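PDB 1FCQ: hyaluronoglucosaminidase, which probably cleaves the N-acetylglucosaminidic linkages of hyaluronan as a family 56 glycosidase, and is a major allergen of bee venom. Local coordinates for residues N12-V17 with G48-I53; L228-T233 with Q271-T276; K260-Y265 with L293-F298. All blocks are in the same frame, centred on the assembly; numbering follows the deposited sequence.

How the interactions relate
From the N terminus, interaction 1 comes first: segment 12-17 is followed, after 30 residues, by 48-53, whose return brings together the strands on either side of a seam in the (beta/alpha) barrel. Interactions 2 and 3 follow, and their segments alternate as 228-233, 260-265, 271-276, 293-298, so the two loops they close cross. Interaction 2 ties together two beta-alpha loops at the surface; interaction 3 joins the starts of barrel strands 261-267 and 297-301. Interactions 1 and 3 touch through Asn16 OD1 and Tyr265 OH and through neighbouring strands 12-16 and 297-301, whereas interaction 2 stays about 7 Å from interaction 3 at the nearest atoms.

Interaction 1. Residues N12-V17 with G48-I53; sequences NVYWNV and GEEIAI
Tyr14, Asn16, Glu50, Ile51 and Ile53 form a buried side-chain contact across a seam of the TIM barrel, where strands 12-16 and 51-53 run side by side without a direct hydrogen bond. The short strand axes cross at 46° and stay 7.8 Å apart at closest approach, too far for backbone pairing, so side chains and water fill the interval. Tyr14 and Asn16, two residues apart on one strand, both project toward the other segment and receive the end of Ile51: its CD1 lies 4.1 Å from Tyr14 CB and touches Asn16 CB as well. The CG2 branch of Ile51 turns instead to the backbone, 3.5 Å from Trp15 O. Farther along, the Asn16 amide crosses Ile53 at about a right angle, with ND2 3.8 Å from Ile53 CG2; CG lies opposite the backbone N (chi1 -167°), which carries the amide out across the gap. At the other end the Tyr14 ring leans obliquely against Glu50, with CE2 3.5 Å from Glu50 O. Two waters bridge side chains of one strand to the backbone of the other segment: one links Tyr14 OH to Glu50 O, to which it donates at 2.9 Å, and the second accepts from Ile53 N and, weakly, from Asn16 ND2. Asn16 OD1 is hydrogen-bonded to Tyr265 OH, which should help to set the rotation of the amide. Strand 297-301 pairs with strand 12-16, strand 107-111 meets Ile51 and Ile53, and Tyr265 of strand 261-267 packs on both isoleucines.

Interaction 2. Residues L228-T233 with Q271-T276; sequences LRWNLT and QDRRDT
Trp230 swings its CG opposite the backbone N (chi1 -164°), which brings one face of its indole against the bent chain of Arg273, while Asp272 tucks its CG between its own N and carbonyl carbon (chi1 59°), bringing the carboxylate up to the backbone of 230-231. The contact joins two beta-alpha loops of the TIM barrel, those leading into helices 234-253 and 280-292: the Asp272 carboxylate accepts from two successive backbone N-H groups, beside what is, as modelled, a cation-pi pair. Asp272 OD2 receives Trp230 N at 2.6 Å, met on the syn side and slightly out of the carboxylate plane; OD1 receives Asn231 N at 3.0 Å through its syn lone pair. The two bonds hold the carboxylate against the chain at Asn231, the centre of an inverse gamma turn, and its negative charge may also be eased by Arg229, whose NE lies 5.1 Å from Asp272 OD1. In the model Arg273 lies over one indole face, with CZ 3.6 Å from the centroid of the five-membered ring and CD packed there as a CH-pi contact. Its guanidinium does not lie flat on the indole: the planes are 79° apart. Two donors, Trp230 NE1 and Arg273 NH2, approach too closely to be comfortable, which leaves the placing of the guanidinium, and with it the exact geometry of this stack, doubtful. Beyond the segments, Arg237 of helix 234-253 bonds the carbonyls of Arg229 and Trp230, and Tyr270 meets the Trp230 ring edge-to-face. Where the loops first come together, Gln271 N donates a nearly straight 2.7 Å bond to Leu228 O.

Interaction 3. Residues K260-Y265 with L293-F298; sequences KKVLPY and LGADGF
Val262 and Asp296 bond to each other twice. Asp296 N donates to Val262 O at 2.9 Å, in the carbonyl plane, and Val262 N donates back to Asp296 OD2 at 2.7 Å, where the oxygen offers its anti lone pair. A side-chain oxygen thus takes the part a backbone carbonyl would play between paired strands; chi1 of -57° sets CG opposite the carbonyl carbon and turns the group toward Val262. Around this pair aliphatic carbons pack largely on backbone atoms. Leu263 lays CD2 against the backbone of Gly297, 3.6 Å from its N. Pro264 CD comes within 3.2 Å of Gly297 O, a buried carbonyl without a polar partner, and also meets Ala295 CB at 4.1 Å. Phe298 reaches back with CB to Pro264 O, while its ring leads away. Just before, Gly294 follows helix 280-292 in a Schellman motif, and Gly297 opens the strand in an extended conformation of positive phi (144°). The two segments begin adjacent parallel strands of a beta-alpha-beta crossover with helix 280-292 as its connection: Ile290 of that helix covers Ala295 and Pro264, helix 234-253 packs on Val262 and Pro264, and strand 12-16 flanks strand 297-301 on the far side.

Interaction 1. Residues N12-V17 with G48-I53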
loop_
_atom_site.group_PDB
_atom_site.type_symbol
_atom_site.label_atom_id
_atom_site.label_comp_id
_atom_site.label_asym_id
_atom_site.label_seq_id
_atom_site.Cartn_x
_atom_site.Cartn_y
_atom_site.Cartn_z
ATOM N N ASN A 12 0.299 -4.530 -17.191
ATOM C CA ASN A 12 0.331 -3.078 -17.128
ATOM C C ASN A 12 1.266 -2.543 -16.049
ATOM O O ASN A 12 1.122 -2.868 -14.871
ATOM C CB ASN A 12 -1.087 -2.550 -16.857
ATOM C CG ASN A 12 -2.066 -2.898 -17.965
ATOM O OD1 ASN A 12 -3.168 -3.388 -17.708
ATOM N ND2 ASN A 12 -1.644 -2.643 -19.194
ATOM N N VAL A 13 2.237 -1.732 -16.467
ATOM C CA VAL A 13 3.163 -1.117 -15.506
ATOM C C VAL A 13 2.752 0.345 -15.350
ATOM O O VAL A 13 2.598 1.067 -16.325
ATOM C CB VAL A 13 4.636 -1.221 -15.913
ATOM C CG1 VAL A 13 5.551 -0.638 -14.844
ATOM C CG2 VAL A 13 4.993 -2.685 -16.158
ATOM N N TYR A 14 2.526 0.757 -14.102
ATOM C CA TYR A 14 2.068 2.123 -13.841
ATOM C C TYR A 14 3.090 3.057 -13.223
ATOM O O TYR A 14 3.826 2.677 -12.315
ATOM C CB TYR A 14 0.879 2.066 -12.854
ATOM C CG TYR A 14 -0.350 1.426 -13.450
ATOM C CD1 TYR A 14 -0.564 0.060 -13.366
ATOM C CD2 TYR A 14 -1.287 2.226 -14.110
ATOM C CE1 TYR A 14 -1.710 -0.493 -13.934
ATOM C CE2 TYR A 14 -2.421 1.673 -14.667
ATOM C CZ TYR A 14 -2.618 0.316 -14.561
ATOM O OH TYR A 14 -3.746 -0.254 -15.126
ATOM N N TRP A 15 3.088 4.308 -13.721
ATOM C CA TRP A 15 4.010 5.294 -13.147
ATOM C C TRP A 15 3.351 5.971 -11.947
ATOM O O TRP A 15 2.370 6.692 -12.133
ATOM C CB TRP A 15 4.326 6.354 -14.201
ATOM C CG TRP A 15 5.466 7.283 -13.892
ATOM C CD1 TRP A 15 5.399 8.629 -13.692
ATOM C CD2 TRP A 15 6.857 6.938 -13.784
ATOM N NE1 TRP A 15 6.648 9.152 -13.459
ATOM C CE2 TRP A 15 7.562 8.123 -13.520
ATOM C CE3 TRP A 15 7.563 5.744 -13.902
ATOM C CZ2 TRP A 15 8.948 8.149 -13.364
ATOM C CZ3 TRP A 15 8.943 5.761 -13.752
ATOM C CH2 TRP A 15 9.605 6.960 -13.485
ATOM N N ASN A 16 3.902 5.763 -10.753
ATOM C CA ASN A 16 3.350 6.417 -9.558
ATOM C C ASN A 16 4.463 7.152 -8.802
ATOM O O ASN A 16 4.553 7.232 -7.587
ATOM C CB ASN A 16 2.609 5.422 -8.668
ATOM C CG ASN A 16 1.758 6.035 -7.576
ATOM O OD1 ASN A 16 1.653 5.472 -6.469
ATOM N ND2 ASN A 16 1.102 7.179 -7.828
ATOM N N VAL A 17 5.395 7.677 -9.608
ATOM C CA VAL A 17 6.524 8.465 -9.072
ATOM C C VAL A 17 6.098 9.913 -9.239
ATOM O O VAL A 17 5.598 10.262 -10.320
ATOM C CB VAL A 17 7.797 8.167 -9.877
ATOM C CG1 VAL A 17 8.951 9.043 -9.390
ATOM C CG2 VAL A 17 8.234 6.716 -9.783
ATOM N N GLY A 48 -4.293 10.985 -12.062
ATOM C CA GLY A 48 -4.956 11.149 -13.352
ATOM C C GLY A 48 -5.737 9.907 -13.729
ATOM O O GLY A 48 -6.037 9.098 -12.853
ATOM N N GLU A 49 -5.997 9.728 -15.022
ATOM C CA GLU A 49 -6.807 8.610 -15.469
ATOM C C GLU A 49 -6.194 7.228 -15.322
ATOM O O GLU A 49 -6.968 6.265 -15.309
ATOM C CB GLU A 49 -7.299 8.824 -16.907
ATOM C CG GLU A 49 -6.284 8.619 -17.987
ATOM C CD GLU A 49 -5.095 9.554 -18.075
ATOM O OE1 GLU A 49 -5.025 10.614 -17.431
ATOM O OE2 GLU A 49 -4.205 9.186 -18.872
ATOM N N GLU A 50 -4.884 7.099 -15.216
ATOM C CA GLU A 50 -4.257 5.790 -15.076
ATOM C C GLU A 50 -4.158 5.366 -13.612
ATOM O O GLU A 50 -4.445 4.209 -13.319
ATOM C CB GLU A 50 -2.836 5.793 -15.655
ATOM C CG GLU A 50 -2.822 6.060 -17.149
ATOM C CD GLU A 50 -3.547 5.006 -17.959
ATOM O OE1 GLU A 50 -4.005 5.374 -19.065
ATOM O OE2 GLU A 50 -3.665 3.837 -17.584
ATOM N N ILE A 51 -3.752 6.295 -12.753
ATOM C CA ILE A 51 -3.580 5.951 -11.335
ATOM C C ILE A 51 -3.659 7.178 -10.441
ATOM O O ILE A 51 -3.315 8.300 -10.829
ATOM C CB ILE A 51 -2.244 5.194 -11.125
ATOM C CG1 ILE A 51 -2.075 4.703 -9.683
ATOM C CG2 ILE A 51 -1.066 6.083 -11.523
ATOM C CD1 ILE A 51 -1.031 3.600 -9.530
ATOM N N ALA A 52 -4.136 6.976 -9.201
ATOM C CA ALA A 52 -4.193 8.026 -8.199
ATOM C C ALA A 52 -4.055 7.385 -6.811
ATOM O O ALA A 52 -4.779 6.431 -6.515
ATOM C CB ALA A 52 -5.476 8.848 -8.250
ATOM N N ILE A 53 -3.092 7.860 -6.034
ATOM C CA ILE A 53 -2.907 7.361 -4.670
ATOM C C ILE A 53 -3.378 8.442 -3.703
ATOM O O ILE A 53 -3.161 9.640 -3.875
ATOM C CB ILE A 53 -1.491 6.892 -4.358
ATOM C CG1 ILE A 53 -1.340 6.292 -2.945
ATOM C CG2 ILE A 53 -0.503 8.058 -4.468
ATOM C CD1 ILE A 53 -0.104 5.400 -2.857
HETATM O O HOH W 1 -5.533 2.124 -15.054
HETATM O O HOH W 2 -0.980 9.450 -7.505
#

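Interaction 2. Residues L228-T233 with Q271-T276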
loop_
_atom_site.group_PDB
_atom_site.type_symbol
_atom_site.label_atom_id
_atom_site.label_comp_id
_atom_site.label_asym_id
_atom_site.label_seq_id
_atom_site.Cartn_x
_atom_site.Cartn_y
_atom_site.Cartn_z
ATOM N N LEU A 228 12.375 -3.801 -1.721
ATOM C CA LEU A 228 13.525 -4.602 -1.345
ATOM C C LEU A 228 14.317 -4.033 -0.178
ATOM O O LEU A 228 14.259 -2.850 0.140
ATOM C CB LEU A 228 14.497 -4.763 -2.524
ATOM C CG LEU A 228 13.857 -5.172 -3.854
ATOM C CD1 LEU A 228 14.940 -5.444 -4.887
ATOM C CD2 LEU A 228 12.960 -6.389 -3.640
ATOM N N ARG A 229 15.002 -4.956 0.504
ATOM C CA ARG A 229 15.892 -4.574 1.593
ATOM C C ARG A 229 17.328 -4.859 1.158
ATOM O O ARG A 229 17.595 -5.852 0.485
ATOM C CB ARG A 229 15.541 -5.241 2.913
ATOM C CG ARG A 229 14.242 -4.690 3.505
ATOM C CD ARG A 229 14.206 -4.927 5.008
ATOM N NE ARG A 229 14.383 -6.349 5.299
ATOM C CZ ARG A 229 13.408 -7.247 5.195
ATOM N NH1 ARG A 229 12.201 -6.854 4.823
ATOM N NH2 ARG A 229 13.655 -8.516 5.484
ATOM N N TRP A 230 18.220 -3.930 1.491
ATOM C CA TRP A 230 19.631 -4.044 1.148
ATOM C C TRP A 230 20.309 -5.136 1.967
ATOM O O TRP A 230 21.177 -5.856 1.460
ATOM C CB TRP A 230 20.313 -2.691 1.370
ATOM C CG TRP A 230 21.647 -2.571 0.702
ATOM C CD1 TRP A 230 21.894 -2.224 -0.597
ATOM C CD2 TRP A 230 22.924 -2.803 1.308
ATOM N NE1 TRP A 230 23.245 -2.226 -0.834
ATOM C CE2 TRP A 230 23.901 -2.580 0.317
ATOM C CE3 TRP A 230 23.331 -3.179 2.590
ATOM C CZ2 TRP A 230 25.263 -2.719 0.573
ATOM C CZ3 TRP A 230 24.682 -3.318 2.842
ATOM C CH2 TRP A 230 25.633 -3.088 1.837
ATOM N N ASN A 231 19.902 -5.309 3.214
ATOM C CA ASN A 231 20.453 -6.322 4.107
ATOM C C ASN A 231 19.802 -7.684 3.898
ATOM O O ASN A 231 19.124 -8.242 4.759
ATOM C CB ASN A 231 20.299 -5.897 5.565
ATOM C CG ASN A 231 21.174 -6.661 6.538
ATOM O OD1 ASN A 231 21.257 -6.296 7.710
ATOM N ND2 ASN A 231 21.842 -7.717 6.100
ATOM N N LEU A 232 19.964 -8.239 2.712
ATOM C CA LEU A 232 19.422 -9.513 2.293
ATOM C C LEU A 232 20.306 -10.008 1.144
ATOM O O LEU A 232 20.929 -9.171 0.474
ATOM C CB LEU A 232 17.991 -9.396 1.774
ATOM C CG LEU A 232 16.799 -9.150 2.681
ATOM C CD1 LEU A 232 15.512 -9.030 1.866
ATOM C CD2 LEU A 232 16.632 -10.261 3.711
ATOM N N THR A 233 20.367 -11.305 0.897
ATOM C CA THR A 233 21.115 -11.814 -0.249
ATOM C C THR A 233 20.333 -11.490 -1.516
ATOM O O THR A 233 19.125 -11.218 -1.453
ATOM C CB THR A 233 21.315 -13.342 -0.195
ATOM O OG1 THR A 233 20.045 -13.996 -0.357
ATOM C CG2 THR A 233 21.970 -13.763 1.115
ATOM N N GLN A 271 14.322 -0.274 1.004
ATOM C CA GLN A 271 13.537 0.174 2.151
ATOM C C GLN A 271 14.376 0.487 3.378
ATOM O O GLN A 271 14.027 1.389 4.144
ATOM C CB GLN A 271 12.473 -0.890 2.432
ATOM C CG GLN A 271 11.402 -0.521 3.442
ATOM C CD GLN A 271 10.409 -1.656 3.627
ATOM O OE1 GLN A 271 9.407 -1.749 2.912
ATOM N NE2 GLN A 271 10.684 -2.536 4.585
ATOM N N ASP A 272 15.494 -0.187 3.556
ATOM C CA ASP A 272 16.391 -0.004 4.684
ATOM C C ASP A 272 17.599 0.858 4.345
ATOM O O ASP A 272 18.438 1.154 5.198
ATOM C CB ASP A 272 16.863 -1.369 5.202
ATOM C CG ASP A 272 17.580 -2.196 4.154
ATOM O OD1 ASP A 272 18.272 -3.169 4.546
ATOM O OD2 ASP A 272 17.465 -1.894 2.948
ATOM N N ARG A 273 17.743 1.248 3.092
ATOM C CA ARG A 273 18.810 2.107 2.586
ATOM C C ARG A 273 18.140 3.055 1.584
ATOM O O ARG A 273 18.290 2.966 0.361
ATOM C CB ARG A 273 19.913 1.355 1.868
ATOM C CG ARG A 273 20.904 0.563 2.698
ATOM C CD ARG A 273 22.320 0.944 2.299
ATOM N NE ARG A 273 22.790 0.363 1.051
ATOM C CZ ARG A 273 23.619 0.978 0.208
ATOM N NH1 ARG A 273 24.035 2.206 0.485
ATOM N NH2 ARG A 273 24.023 0.397 -0.914
ATOM N N ARG A 274 17.287 3.924 2.093
ATOM C CA ARG A 274 16.386 4.792 1.374
ATOM C C ARG A 274 16.970 5.759 0.366
ATOM O O ARG A 274 16.243 6.315 -0.458
ATOM C CB ARG A 274 15.511 5.569 2.371
ATOM C CG ARG A 274 14.567 4.745 3.225
ATOM C CD ARG A 274 13.659 5.638 4.069
ATOM N NE ARG A 274 12.723 6.395 3.251
ATOM C CZ ARG A 274 12.904 7.578 2.680
ATOM N NH1 ARG A 274 14.047 8.241 2.825
ATOM N NH2 ARG A 274 11.941 8.122 1.952
ATOM N N ASP A 275 18.265 6.042 0.434
ATOM C CA ASP A 275 18.888 6.937 -0.527
ATOM C C ASP A 275 19.589 6.158 -1.635
ATOM O O ASP A 275 20.102 6.738 -2.595
ATOM C CB ASP A 275 19.893 7.854 0.165
ATOM C CG ASP A 275 19.271 9.047 0.857
ATOM O OD1 ASP A 275 18.076 9.342 0.654
ATOM O OD2 ASP A 275 20.018 9.702 1.620
ATOM N N THR A 276 19.618 4.836 -1.526
ATOM C CA THR A 276 20.299 3.980 -2.476
ATOM C C THR A 276 19.358 3.398 -3.525
ATOM O O THR A 276 18.399 2.726 -3.157
ATOM C CB THR A 276 21.000 2.813 -1.742
ATOM O OG1 THR A 276 21.883 3.374 -0.760
ATOM C CG2 THR A 276 21.807 1.939 -2.686
#

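Interaction 3. Residues K260-Y265 with L293-F298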
loop_
_atom_site.group_PDB
_atom_site.type_symbol
_atom_site.label_atom_id
_atom_site.label_comp_id
_atom_site.label_asym_id
_atom_site.label_seq_id
_atom_site.Cartn_x
_atom_site.Cartn_y
_atom_site.Cartn_z
ATOM N N LYS A 260 -9.663 -10.781 -9.043
ATOM C CA LYS A 260 -8.961 -9.570 -8.788
ATOM C C LYS A 260 -7.648 -9.427 -9.503
ATOM O O LYS A 260 -6.941 -10.399 -9.733
ATOM C CB LYS A 260 -8.820 -9.412 -7.267
ATOM C CG LYS A 260 -10.057 -9.847 -6.488
ATOM C CD LYS A 260 -11.264 -8.994 -6.819
ATOM C CE LYS A 260 -12.393 -9.241 -5.839
ATOM N NZ LYS A 260 -13.539 -8.311 -6.054
ATOM N N LYS A 261 -7.347 -8.177 -9.833
ATOM C CA LYS A 261 -6.040 -7.881 -10.422
ATOM C C LYS A 261 -5.006 -7.837 -9.304
ATOM O O LYS A 261 -5.353 -7.534 -8.163
ATOM C CB LYS A 261 -6.115 -6.506 -11.085
ATOM C CG LYS A 261 -7.093 -6.437 -12.258
ATOM C CD LYS A 261 -6.901 -5.102 -12.972
ATOM C CE LYS A 261 -7.502 -5.132 -14.370
ATOM N NZ LYS A 261 -7.174 -3.886 -15.127
ATOM N N VAL A 262 -3.761 -8.173 -9.617
ATOM C CA VAL A 262 -2.660 -8.118 -8.663
ATOM C C VAL A 262 -1.584 -7.201 -9.267
ATOM O O VAL A 262 -1.015 -7.476 -10.324
ATOM C CB VAL A 262 -2.062 -9.482 -8.313
ATOM C CG1 VAL A 262 -0.805 -9.387 -7.455
ATOM C CG2 VAL A 262 -3.110 -10.303 -7.547
ATOM N N LEU A 263 -1.359 -6.065 -8.603
ATOM C CA LEU A 263 -0.387 -5.065 -9.031
ATOM C C LEU A 263 0.511 -4.669 -7.855
ATOM O O LEU A 263 0.202 -3.748 -7.079
ATOM C CB LEU A 263 -1.086 -3.802 -9.550
ATOM C CG LEU A 263 -1.994 -3.884 -10.766
ATOM C CD1 LEU A 263 -2.666 -2.544 -11.048
ATOM C CD2 LEU A 263 -1.198 -4.297 -12.004
ATOM N N PRO A 264 1.621 -5.367 -7.695
ATOM C CA PRO A 264 2.530 -5.099 -6.600
ATOM C C PRO A 264 3.082 -3.677 -6.677
ATOM O O PRO A 264 3.391 -3.151 -7.736
ATOM C CB PRO A 264 3.674 -6.096 -6.813
ATOM C CG PRO A 264 3.000 -7.235 -7.520
ATOM C CD PRO A 264 2.045 -6.557 -8.481
ATOM N N TYR A 265 3.243 -3.076 -5.501
ATOM C CA TYR A 265 3.847 -1.755 -5.342
ATOM C C TYR A 265 5.362 -1.972 -5.310
ATOM O O TYR A 265 5.857 -2.799 -4.524
ATOM C CB TYR A 265 3.338 -1.082 -4.050
ATOM C CG TYR A 265 2.474 0.108 -4.419
ATOM C CD1 TYR A 265 1.161 -0.056 -4.860
ATOM C CD2 TYR A 265 2.982 1.390 -4.427
ATOM C CE1 TYR A 265 0.406 1.028 -5.276
ATOM C CE2 TYR A 265 2.238 2.499 -4.812
ATOM C CZ TYR A 265 0.938 2.299 -5.244
ATOM O OH TYR A 265 0.171 3.354 -5.670
ATOM N N LEU A 293 5.454 -14.970 -12.156
ATOM C CA LEU A 293 4.399 -15.498 -11.314
ATOM C C LEU A 293 2.993 -15.218 -11.821
ATOM O O LEU A 293 2.050 -15.827 -11.304
ATOM C CB LEU A 293 4.530 -14.921 -9.893
ATOM C CG LEU A 293 5.691 -15.496 -9.081
ATOM C CD1 LEU A 293 5.915 -14.700 -7.808
ATOM C CD2 LEU A 293 5.419 -16.957 -8.742
ATOM N N GLY A 294 2.845 -14.299 -12.769
ATOM C CA GLY A 294 1.540 -14.037 -13.342
ATOM C C GLY A 294 0.822 -12.830 -12.769
ATOM O O GLY A 294 -0.407 -12.767 -12.877
ATOM N N ALA A 295 1.559 -11.898 -12.162
ATOM C CA ALA A 295 0.895 -10.669 -11.698
ATOM C C ALA A 295 0.355 -9.941 -12.921
ATOM O O ALA A 295 0.839 -10.164 -14.042
ATOM C CB ALA A 295 1.897 -9.800 -10.948
ATOM N N ASP A 296 -0.556 -8.991 -12.745
ATOM C CA ASP A 296 -1.116 -8.255 -13.868
ATOM C C ASP A 296 -0.325 -7.026 -14.269
ATOM O O ASP A 296 -0.750 -6.306 -15.160
ATOM C CB ASP A 296 -2.581 -7.858 -13.551
ATOM C CG ASP A 296 -3.364 -9.125 -13.237
ATOM O OD1 ASP A 296 -3.570 -9.921 -14.186
ATOM O OD2 ASP A 296 -3.742 -9.363 -12.073
ATOM N N GLY A 297 0.818 -6.799 -13.635
ATOM C CA GLY A 297 1.667 -5.647 -13.879
ATOM C C GLY A 297 2.255 -5.258 -12.508
ATOM O O GLY A 297 2.334 -6.082 -11.608
ATOM N N PHE A 298 2.681 -4.005 -12.387
ATOM C CA PHE A 298 3.219 -3.523 -11.118
ATOM C C PHE A 298 3.163 -1.995 -11.180
ATOM O O PHE A 298 2.976 -1.441 -12.253
ATOM C CB PHE A 298 4.603 -4.006 -10.739
ATOM C CG PHE A 298 5.680 -3.805 -11.759
ATOM C CD1 PHE A 298 6.489 -2.684 -11.722
ATOM C CD2 PHE A 298 5.894 -4.759 -12.750
ATOM C CE1 PHE A 298 7.486 -2.496 -12.665
ATOM C CE2 PHE A 298 6.876 -4.558 -13.704
ATOM C CZ PHE A 298 7.672 -3.432 -13.662
#